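Long-range contacts in choline/ethanolamine kinase family protein (Mesorhizobium loti, PDB 3DXQ), which probably transfers phosphate to ethanolamine or a related small amino alcohol: residues 106-112 with 225-230; 204-210 with 242-247; 164-169 with 295-301. The contacts are given in a common frame with arbitrary orientation. Residues are numbered along the deposited sequence.

How the interactions relate
Interaction 2 is the most buried and joins helix 206-215 to helix 237-263 in the helical lobe. Interaction 1 adjoins it: helix 220-231 connects those two helices in sequence, and Tyr230 packs on Pro205 and Leu209, Met227 on Val243. Interaction 3, the most exposed and at the chain's end, meets interaction 2 along helix 237-263 instead, Ile245 against Leu295 and Leu166 against Arg242 and Tyr246; interactions 1 and 3 stay about 11 Å apart at their nearest atoms. Chemistry follows position: the 204-210 with 242-247 contact holds a salt bridge on a buried aspartate, while the others pack alanines and a glycine against larger aliphatic side chains, with one hydrogen bond each between side chain and backbone.

Interaction 1 (106-112 with 225-230); sequences SPARAGE and ELMRAY
This is a close helix-helix packing contact in the helical lobe, between the first turns of helix 106-118 and the C-terminal half of helix 220-231. Both segments are regular alpha helix; their axes approach to 7.2 Å and cross at -38°, running in broadly the same direction. Ala108 CA lies 4.8 Å from Leu226 CA, and Gly111 CA 4.3 Å from Tyr230 CA. It is a close crossing through small residues in the largely helical C-terminal lobe of the protein-kinase-like (APH/choline kinase) fold: a CB on Gly111 would clash with Leu226 O, and Ala108 CB meets Ala229 CB at 3.6 Å. Leu226 (chi1 t, chi2 p) brings CD1 to 3.6 Å from Pro107 O and 4.1 Å from Ala110 CB. At the N-terminal end of helix 106-118, extended Glu225 (chi1 and chi2 t) accepts a hydrogen bond from Ala108 N at OE2, 2.9 Å. Tyr230, chi1 t, sets its ring edge by Gly111 O, CD1 at 3.5 Å, while its OH bonds to His118.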
loop_
_atom_site.group_PDB
_atom_site.type_symbol
_atom_site.label_atom_id
_atom_site.label_comp_id
_atom_site.label_asym_id
_atom_site.label_seq_id
_atom_site.Cartn_x
_atom_site.Cartn_y
_atom_site.Cartn_z
ATOM N N SER A 106 13.239 -6.204 -10.146
ATOM C CA SER A 106 12.493 -5.284 -9.295
ATOM C C SER A 106 11.410 -5.995 -8.451
ATOM O O SER A 106 11.265 -5.717 -7.261
ATOM C CB SER A 106 11.943 -4.074 -10.095
ATOM O OG SER A 106 11.245 -4.410 -11.287
ATOM N N PRO A 107 10.663 -6.929 -9.032
ATOM C CA PRO A 107 9.727 -7.620 -8.119
ATOM C C PRO A 107 10.479 -8.335 -6.991
ATOM O O PRO A 107 10.063 -8.298 -5.824
ATOM C CB PRO A 107 9.012 -8.614 -9.018
ATOM C CG PRO A 107 9.125 -8.002 -10.423
ATOM C CD PRO A 107 10.506 -7.365 -10.429
ATOM N N ALA A 108 11.600 -8.951 -7.326
ATOM C CA ALA A 108 12.337 -9.697 -6.328
ATOM C C ALA A 108 12.810 -8.725 -5.247
ATOM O O ALA A 108 12.725 -9.015 -4.051
ATOM C CB ALA A 108 13.507 -10.439 -6.960
ATOM N N ARG A 109 13.270 -7.555 -5.669
ATOM C CA ARG A 109 13.751 -6.564 -4.727
ATOM C C ARG A 109 12.623 -6.074 -3.837
ATOM O O ARG A 109 12.877 -5.747 -2.665
ATOM C CB ARG A 109 14.489 -5.416 -5.448
ATOM C CG ARG A 109 15.878 -5.862 -6.002
ATOM C CD ARG A 109 16.792 -4.705 -6.434
ATOM N NE ARG A 109 16.322 -3.975 -7.597
ATOM C CZ ARG A 109 16.377 -4.438 -8.843
ATOM N NH1 ARG A 109 16.897 -5.635 -9.090
ATOM N NH2 ARG A 109 15.906 -3.708 -9.844
ATOM N N ALA A 110 11.397 -6.025 -4.369
ATOM C CA ALA A 110 10.224 -5.707 -3.546
ATOM C C ALA A 110 10.004 -6.808 -2.492
ATOM O O ALA A 110 9.756 -6.515 -1.322
ATOM C CB ALA A 110 8.997 -5.553 -4.407
ATOM N N GLY A 111 10.111 -8.069 -2.905
ATOM C CA GLY A 111 9.969 -9.213 -2.001
ATOM C C GLY A 111 11.030 -9.213 -0.918
ATOM O O GLY A 111 10.745 -9.488 0.246
ATOM N N GLU A 112 12.251 -8.853 -1.288
ATOM C CA GLU A 112 13.343 -8.748 -0.308
ATOM C C GLU A 112 13.046 -7.645 0.698
ATOM O O GLU A 112 13.287 -7.828 1.893
ATOM C CB GLU A 112 14.699 -8.564 -1.017
ATOM C CG GLU A 112 15.192 -9.932 -1.628
ATOM C CD GLU A 112 16.001 -9.870 -2.966
ATOM O OE1 GLU A 112 16.527 -8.797 -3.371
ATOM O OE2 GLU A 112 16.105 -10.944 -3.623
ATOM N N GLU A 225 8.361 -14.363 -9.152
ATOM C CA GLU A 225 9.600 -13.715 -8.797
ATOM C C GLU A 225 9.477 -13.031 -7.423
ATOM O O GLU A 225 10.402 -13.109 -6.622
ATOM C CB GLU A 225 10.023 -12.721 -9.884
ATOM C CG GLU A 225 11.446 -12.245 -9.708
ATOM C CD GLU A 225 11.739 -11.016 -10.513
ATOM O OE1 GLU A 225 11.419 -10.990 -11.712
ATOM O OE2 GLU A 225 12.298 -10.073 -9.934
ATOM N N LEU A 226 8.328 -12.393 -7.165
ATOM C CA LEU A 226 8.046 -11.701 -5.888
ATOM C C LEU A 226 8.015 -12.686 -4.723
ATOM O O LEU A 226 8.674 -12.494 -3.713
ATOM C CB LEU A 226 6.684 -10.995 -5.972
ATOM C CG LEU A 226 6.091 -10.331 -4.722
ATOM C CD1 LEU A 226 6.921 -9.078 -4.259
ATOM C CD2 LEU A 226 4.622 -9.974 -4.937
HETATM N N MSE A 227 7.233 -13.746 -4.872
HETATM C CA MSE A 227 7.065 -14.719 -3.802
HETATM C C MSE A 227 8.340 -15.503 -3.540
HETATM O O MSE A 227 8.715 -15.743 -2.381
HETATM C CB MSE A 227 5.885 -15.654 -4.114
HETATM C CG MSE A 227 4.555 -14.920 -4.051
HETATM SE SE MSE A 227 2.971 -16.008 -4.400
HETATM C CE MSE A 227 3.541 -16.709 -6.247
ATOM N N ARG A 228 9.019 -15.893 -4.607
ATOM C CA ARG A 228 10.246 -16.640 -4.455
ATOM C C ARG A 228 11.259 -15.818 -3.682
ATOM O O ARG A 228 11.925 -16.352 -2.815
ATOM C CB ARG A 228 10.796 -17.067 -5.818
ATOM C CG ARG A 228 12.132 -17.816 -5.770
ATOM C CD ARG A 228 12.589 -18.232 -7.170
ATOM N NE ARG A 228 11.765 -19.323 -7.702
ATOM C CZ ARG A 228 11.937 -20.619 -7.423
ATOM N NH1 ARG A 228 12.912 -21.028 -6.604
ATOM N NH2 ARG A 228 11.120 -21.516 -7.962
ATOM N N ALA A 229 11.375 -14.528 -3.993
ATOM C CA ALA A 229 12.331 -13.658 -3.301
ATOM C C ALA A 229 11.892 -13.443 -1.879
ATOM O O ALA A 229 12.720 -13.337 -0.987
ATOM C CB ALA A 229 12.487 -12.312 -4.021
ATOM N N TYR A 230 10.579 -13.372 -1.676
ATOM C CA TYR A 230 10.019 -13.152 -0.337
ATOM C C TYR A 230 10.192 -14.335 0.613
ATOM O O TYR A 230 10.602 -14.143 1.755
ATOM C CB TYR A 230 8.529 -12.795 -0.420
ATOM C CG TYR A 230 7.904 -12.579 0.922
ATOM C CD1 TYR A 230 8.142 -11.407 1.641
ATOM C CD2 TYR A 230 7.117 -13.560 1.509
ATOM C CE1 TYR A 230 7.602 -11.221 2.915
ATOM C CE2 TYR A 230 6.546 -13.369 2.772
ATOM C CZ TYR A 230 6.783 -12.208 3.459
ATOM O OH TYR A 230 6.221 -12.047 4.700
#

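Interaction 2 (204-210 with 242-247); sequences DPLWDLG and RVVIYK
Asp204 sits just before helix 206-215, in the helical C-terminal lobe of the kinase-like fold, and reaches across to helix 237-263. Its t rotamer (chi2 -14°) presents OD1 to Arg242 NH2 and OD2 to Arg242 NE, both at 3.0 Å, a bidentate salt bridge. Asp204 OD2 also takes a very short hydrogen bond from Tyr246 OH, 2.3 Å, and OD1 a capping bond from Leu206 N, 3.3 Å. Arg242 bends (chi1 -102°, chi3 p), so that Leu206 CG lies over one guanidinium face, 3.6 Å from NH2. Tyr246 (chi1 m) has Trp207 CB over one ring face; Trp207 (chi1 t) brings CE3 to 3.5 Å from Tyr246 CD1. The helical segments cross at -61°, axes 7.8 Å apart; the nearest CA pair is Gly210 and Val243, 4.6 Å. Asp208 faces away, hydrogen-bonding His177 N and Cys178 N of what is probably, as in relatives, the catalytic loop. One buried carboxylate ties one helix to two side chains a turn apart on the other, its charge balanced by Arg242.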
loop_
_atom_site.group_PDB
_atom_site.type_symbol
_atom_site.label_atom_id
_atom_site.label_comp_id
_atom_site.label_asym_id
_atom_site.label_seq_id
_atom_site.Cartn_x
_atom_site.Cartn_y
_atom_site.Cartn_z
ATOM N N ASP A 204 -1.744 -9.858 8.108
ATOM C CA ASP A 204 -1.262 -11.058 7.427
ATOM C C ASP A 204 -0.229 -10.572 6.416
ATOM O O ASP A 204 -0.587 -9.853 5.495
ATOM C CB ASP A 204 -2.422 -11.725 6.713
ATOM C CG ASP A 204 -2.050 -13.020 6.050
ATOM O OD1 ASP A 204 -0.843 -13.308 5.895
ATOM O OD2 ASP A 204 -3.011 -13.738 5.668
ATOM N N PRO A 205 1.051 -10.958 6.586
ATOM C CA PRO A 205 2.120 -10.494 5.730
ATOM C C PRO A 205 1.815 -10.598 4.250
ATOM O O PRO A 205 2.287 -9.766 3.479
ATOM C CB PRO A 205 3.286 -11.439 6.084
ATOM C CG PRO A 205 2.689 -12.550 6.851
ATOM C CD PRO A 205 1.558 -11.927 7.570
ATOM N N LEU A 206 1.046 -11.605 3.851
ATOM C CA LEU A 206 0.718 -11.789 2.438
ATOM C C LEU A 206 -0.277 -10.775 1.889
ATOM O O LEU A 206 -0.556 -10.757 0.680
ATOM C CB LEU A 206 0.251 -13.234 2.158
ATOM C CG LEU A 206 1.296 -14.280 2.519
ATOM C CD1 LEU A 206 0.971 -15.621 1.908
ATOM C CD2 LEU A 206 2.721 -13.812 2.140
ATOM N N TRP A 207 -0.817 -9.926 2.753
ATOM C CA TRP A 207 -1.669 -8.851 2.262
ATOM C C TRP A 207 -0.809 -7.876 1.463
ATOM O O TRP A 207 -1.239 -7.378 0.417
ATOM C CB TRP A 207 -2.342 -8.090 3.388
ATOM C CG TRP A 207 -2.840 -6.789 2.929
ATOM C CD1 TRP A 207 -2.141 -5.617 2.880
ATOM C CD2 TRP A 207 -4.147 -6.505 2.428
ATOM N NE1 TRP A 207 -2.937 -4.613 2.377
ATOM C CE2 TRP A 207 -4.178 -5.127 2.103
ATOM C CE3 TRP A 207 -5.294 -7.272 2.237
ATOM C CZ2 TRP A 207 -5.298 -4.512 1.588
ATOM C CZ3 TRP A 207 -6.420 -6.660 1.720
ATOM C CH2 TRP A 207 -6.415 -5.290 1.395
ATOM N N ASP A 208 0.392 -7.602 1.973
ATOM C CA ASP A 208 1.331 -6.712 1.314
ATOM C C ASP A 208 1.691 -7.206 -0.074
ATOM O O ASP A 208 1.701 -6.418 -1.043
ATOM C CB ASP A 208 2.620 -6.550 2.157
ATOM C CG ASP A 208 2.479 -5.509 3.276
ATOM O OD1 ASP A 208 1.415 -4.832 3.362
ATOM O OD2 ASP A 208 3.456 -5.340 4.051
ATOM N N LEU A 209 1.996 -8.500 -0.167
ATOM C CA LEU A 209 2.328 -9.124 -1.463
ATOM C C LEU A 209 1.154 -9.034 -2.418
ATOM O O LEU A 209 1.323 -8.653 -3.578
ATOM C CB LEU A 209 2.799 -10.580 -1.314
ATOM C CG LEU A 209 4.277 -10.709 -0.891
ATOM C CD1 LEU A 209 4.573 -10.114 0.497
ATOM C CD2 LEU A 209 4.767 -12.148 -0.919
ATOM N N GLY A 210 -0.040 -9.340 -1.927
ATOM C CA GLY A 210 -1.229 -9.290 -2.796
ATOM C C GLY A 210 -1.530 -7.878 -3.273
ATOM O O GLY A 210 -1.907 -7.653 -4.435
ATOM N N ARG A 242 -3.336 -17.379 -0.636
ATOM C CA ARG A 242 -3.595 -16.204 0.183
ATOM C C ARG A 242 -3.305 -14.933 -0.606
ATOM O O ARG A 242 -4.074 -13.974 -0.566
ATOM C CB ARG A 242 -2.846 -16.275 1.531
ATOM C CG ARG A 242 -3.799 -16.678 2.645
ATOM C CD ARG A 242 -3.196 -17.195 3.932
ATOM N NE ARG A 242 -2.112 -16.389 4.501
ATOM C CZ ARG A 242 -0.897 -16.869 4.790
ATOM N NH1 ARG A 242 -0.591 -18.143 4.556
ATOM N NH2 ARG A 242 0.028 -16.090 5.312
ATOM N N VAL A 243 -2.217 -14.941 -1.365
ATOM C CA VAL A 243 -1.884 -13.781 -2.170
ATOM C C VAL A 243 -3.035 -13.521 -3.145
ATOM O O VAL A 243 -3.587 -12.421 -3.216
ATOM C CB VAL A 243 -0.571 -13.958 -2.920
ATOM C CG1 VAL A 243 -0.252 -12.692 -3.674
ATOM C CG2 VAL A 243 0.542 -14.279 -1.965
ATOM N N VAL A 244 -3.434 -14.539 -3.875
ATOM C CA VAL A 244 -4.524 -14.358 -4.836
ATOM C C VAL A 244 -5.801 -13.864 -4.127
ATOM O O VAL A 244 -6.494 -12.986 -4.632
ATOM C CB VAL A 244 -4.746 -15.635 -5.635
ATOM C CG1 VAL A 244 -5.990 -15.541 -6.506
ATOM C CG2 VAL A 244 -3.517 -15.904 -6.476
ATOM N N ILE A 245 -6.077 -14.396 -2.939
ATOM C CA ILE A 245 -7.246 -13.990 -2.161
ATOM C C ILE A 245 -7.200 -12.492 -1.833
ATOM O O ILE A 245 -8.211 -11.767 -1.982
ATOM C CB ILE A 245 -7.364 -14.826 -0.856
ATOM C CG1 ILE A 245 -8.026 -16.167 -1.163
ATOM C CG2 ILE A 245 -8.183 -14.118 0.191
ATOM C CD1 ILE A 245 -9.394 -16.009 -1.761
ATOM N N TYR A 246 -6.026 -12.030 -1.407
ATOM C CA TYR A 246 -5.845 -10.621 -1.086
ATOM C C TYR A 246 -5.863 -9.743 -2.339
ATOM O O TYR A 246 -6.356 -8.612 -2.284
ATOM C CB TYR A 246 -4.573 -10.394 -0.251
ATOM C CG TYR A 246 -4.672 -10.999 1.142
ATOM C CD1 TYR A 246 -5.762 -10.736 1.963
ATOM C CD2 TYR A 246 -3.669 -11.821 1.637
ATOM C CE1 TYR A 246 -5.864 -11.296 3.239
ATOM C CE2 TYR A 246 -3.749 -12.379 2.918
ATOM C CZ TYR A 246 -4.855 -12.115 3.717
ATOM O OH TYR A 246 -4.937 -12.660 4.990
ATOM N N LYS A 247 -5.336 -10.236 -3.460
ATOM C CA LYS A 247 -5.490 -9.497 -4.710
ATOM C C LYS A 247 -6.970 -9.129 -4.871
ATOM O O LYS A 247 -7.299 -7.980 -5.116
ATOM C CB LYS A 247 -5.043 -10.319 -5.920
ATOM C CG LYS A 247 -3.574 -10.251 -6.294
ATOM C CD LYS A 247 -3.288 -11.294 -7.374
ATOM C CE LYS A 247 -2.326 -10.815 -8.439
ATOM N NZ LYS A 247 -1.890 -11.914 -9.369
#

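Interaction 3 (164-169 with 295-301)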
loop_
_atom_site.group_PDB
_atom_site.type_symbol
_atom_site.label_atom_id
_atom_site.label_comp_id
_atom_site.label_asym_id
_atom_site.label_seq_id
_atom_site.Cartn_x
_atom_site.Cartn_y
_atom_site.Cartn_z
ATOM N N SER A 164 -14.267 -16.573 5.311
ATOM C CA SER A 164 -14.364 -17.817 6.025
ATOM C C SER A 164 -13.141 -18.703 5.793
ATOM O O SER A 164 -12.656 -19.349 6.728
ATOM C CB SER A 164 -15.612 -18.542 5.611
ATOM O OG SER A 164 -15.734 -19.659 6.449
ATOM N N ALA A 165 -12.649 -18.724 4.555
ATOM C CA ALA A 165 -11.468 -19.495 4.211
ATOM C C ALA A 165 -10.238 -18.964 4.970
ATOM O O ALA A 165 -9.395 -19.730 5.432
ATOM C CB ALA A 165 -11.244 -19.467 2.704
ATOM N N LEU A 166 -10.164 -17.647 5.118
ATOM C CA LEU A 166 -9.077 -17.016 5.846
ATOM C C LEU A 166 -9.175 -17.250 7.355
ATOM O O LEU A 166 -8.147 -17.230 8.058
ATOM C CB LEU A 166 -9.032 -15.518 5.554
ATOM C CG LEU A 166 -8.678 -15.050 4.134
ATOM C CD1 LEU A 166 -9.024 -13.572 4.006
ATOM C CD2 LEU A 166 -7.202 -15.287 3.766
ATOM N N ALA A 167 -10.398 -17.453 7.845
ATOM C CA ALA A 167 -10.632 -17.684 9.265
ATOM C C ALA A 167 -10.512 -19.166 9.609
ATOM O O ALA A 167 -10.381 -19.517 10.777
ATOM C CB ALA A 167 -11.981 -17.143 9.673
ATOM N N ALA A 168 -10.537 -20.024 8.589
ATOM C CA ALA A 168 -10.390 -21.467 8.785
ATOM C C ALA A 168 -9.075 -21.882 9.453
ATOM O O ALA A 168 -9.002 -22.977 9.972
ATOM C CB ALA A 168 -10.559 -22.219 7.450
ATOM N N HIS A 169 -8.050 -21.034 9.437
ATOM C CA HIS A 169 -6.756 -21.383 10.043
ATOM C C HIS A 169 -6.041 -20.150 10.605
ATOM O O HIS A 169 -6.174 -19.058 10.078
ATOM C CB HIS A 169 -5.828 -22.045 9.010
ATOM C CG HIS A 169 -6.341 -23.336 8.455
ATOM N ND1 HIS A 169 -6.142 -24.547 9.082
ATOM C CD2 HIS A 169 -7.046 -23.612 7.333
ATOM C CE1 HIS A 169 -6.718 -25.512 8.386
ATOM N NE2 HIS A 169 -7.263 -24.972 7.311
ATOM N N LEU A 295 -8.805 -20.715 -3.301
ATOM C CA LEU A 295 -9.631 -20.574 -2.122
ATOM C C LEU A 295 -9.615 -21.891 -1.353
ATOM O O LEU A 295 -9.323 -21.926 -0.150
ATOM C CB LEU A 295 -11.047 -20.209 -2.544
ATOM C CG LEU A 295 -11.979 -19.604 -1.503
ATOM C CD1 LEU A 295 -11.399 -18.273 -1.064
ATOM C CD2 LEU A 295 -13.412 -19.443 -2.058
ATOM N N ALA A 296 -9.880 -22.973 -2.075
ATOM C CA ALA A 296 -9.886 -24.324 -1.512
ATOM C C ALA A 296 -8.542 -24.678 -0.872
ATOM O O ALA A 296 -8.512 -25.364 0.143
ATOM C CB ALA A 296 -10.247 -25.321 -2.575
ATOM N N ALA A 297 -7.444 -24.205 -1.465
ATOM C CA ALA A 297 -6.087 -24.406 -0.917
ATOM C C ALA A 297 -5.881 -23.619 0.384
ATOM O O ALA A 297 -5.204 -24.096 1.300
ATOM C CB ALA A 297 -5.059 -24.004 -1.938
ATOM N N VAL A 298 -6.440 -22.411 0.472
ATOM C CA VAL A 298 -6.357 -21.656 1.720
ATOM C C VAL A 298 -7.201 -22.310 2.798
ATOM O O VAL A 298 -6.752 -22.379 3.956
ATOM C CB VAL A 298 -6.777 -20.181 1.578
ATOM C CG1 VAL A 298 -6.825 -19.509 2.928
ATOM C CG2 VAL A 298 -5.795 -19.435 0.693
ATOM N N ARG A 299 -8.393 -22.799 2.427
ATOM C CA ARG A 299 -9.298 -23.443 3.385
ATOM C C ARG A 299 -8.682 -24.735 3.941
ATOM O O ARG A 299 -8.805 -25.034 5.134
ATOM C CB ARG A 299 -10.687 -23.726 2.757
ATOM C CG ARG A 299 -11.801 -23.843 3.801
ATOM C CD ARG A 299 -13.190 -24.047 3.207
ATOM N NE ARG A 299 -13.547 -23.080 2.164
ATOM C CZ ARG A 299 -14.173 -21.916 2.359
ATOM N NH1 ARG A 299 -14.527 -21.516 3.576
ATOM N NH2 ARG A 299 -14.434 -21.134 1.314
HETATM N N MSE A 300 -7.994 -25.460 3.065
HETATM C CA MSE A 300 -7.370 -26.738 3.413
HETATM C C MSE A 300 -6.106 -26.601 4.264
HETATM O O MSE A 300 -5.743 -27.526 4.997
HETATM C CB MSE A 300 -7.038 -27.510 2.132
HETATM C CG MSE A 300 -8.233 -28.183 1.501
HETATM SE SE MSE A 300 -8.580 -29.864 2.400
HETATM C CE MSE A 300 -7.065 -30.902 1.670
ATOM N N GLY A 301 -5.438 -25.452 4.175
ATOM C CA GLY A 301 -4.206 -25.218 4.911
ATOM C C GLY A 301 -3.264 -26.402 4.826
ATOM O O GLY A 301 -2.667 -26.812 5.796
ATOM O OXT GLY A 301 -3.088 -27.023 3.795
#
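Ala165 forms the apolar centre, its CB lying 4.0 Å from Leu295 CD1 and 4.4 Å from Val298 CG1, with Leu166 CD2 4.3 Å from that same Val298 methyl. This is helix-end packing in the C-terminal, largely helical lobe of the protein-kinase-like fold of this phosphotransferase family: the C-terminal part of helix 152-167 lies against the last turn of helix 289-300, which closes the chain. An alanine at 165 lets the backbones come close, its CA 4.6 Å from the CA of Arg299, and Val298 CG1 also reaches Ala165 O at 3.6 Å. Helix 237-263 lies against the inner edge of the patch, where Leu166 touches Arg242, Ile245 and Tyr246, and Leu295 touches Ile245.

Moving outward, Arg299 folds back over helix 152-167. Its guanidinium lays one face over Ala165 CA, with CZ 3.8 Å from Ala165 CB, while NH2 is hydrogen-bonded to Gly161 O one turn earlier in that helix. Ala168 CB packs 4.2 Å from Arg299 CG.

The one hydrogen bond across the segments comes from His169. With phi/psi of -148/148 its backbone is extended, and its m rotamer swings the imidazole over the C-terminal end of helix 289-300. One ring face covers the terminal residue, Gly301 CA making a CH-pi contact 4.1 Å from the ring centroid, and His169 NE2 donates a 2.7 Å hydrogen bond to Arg299 O.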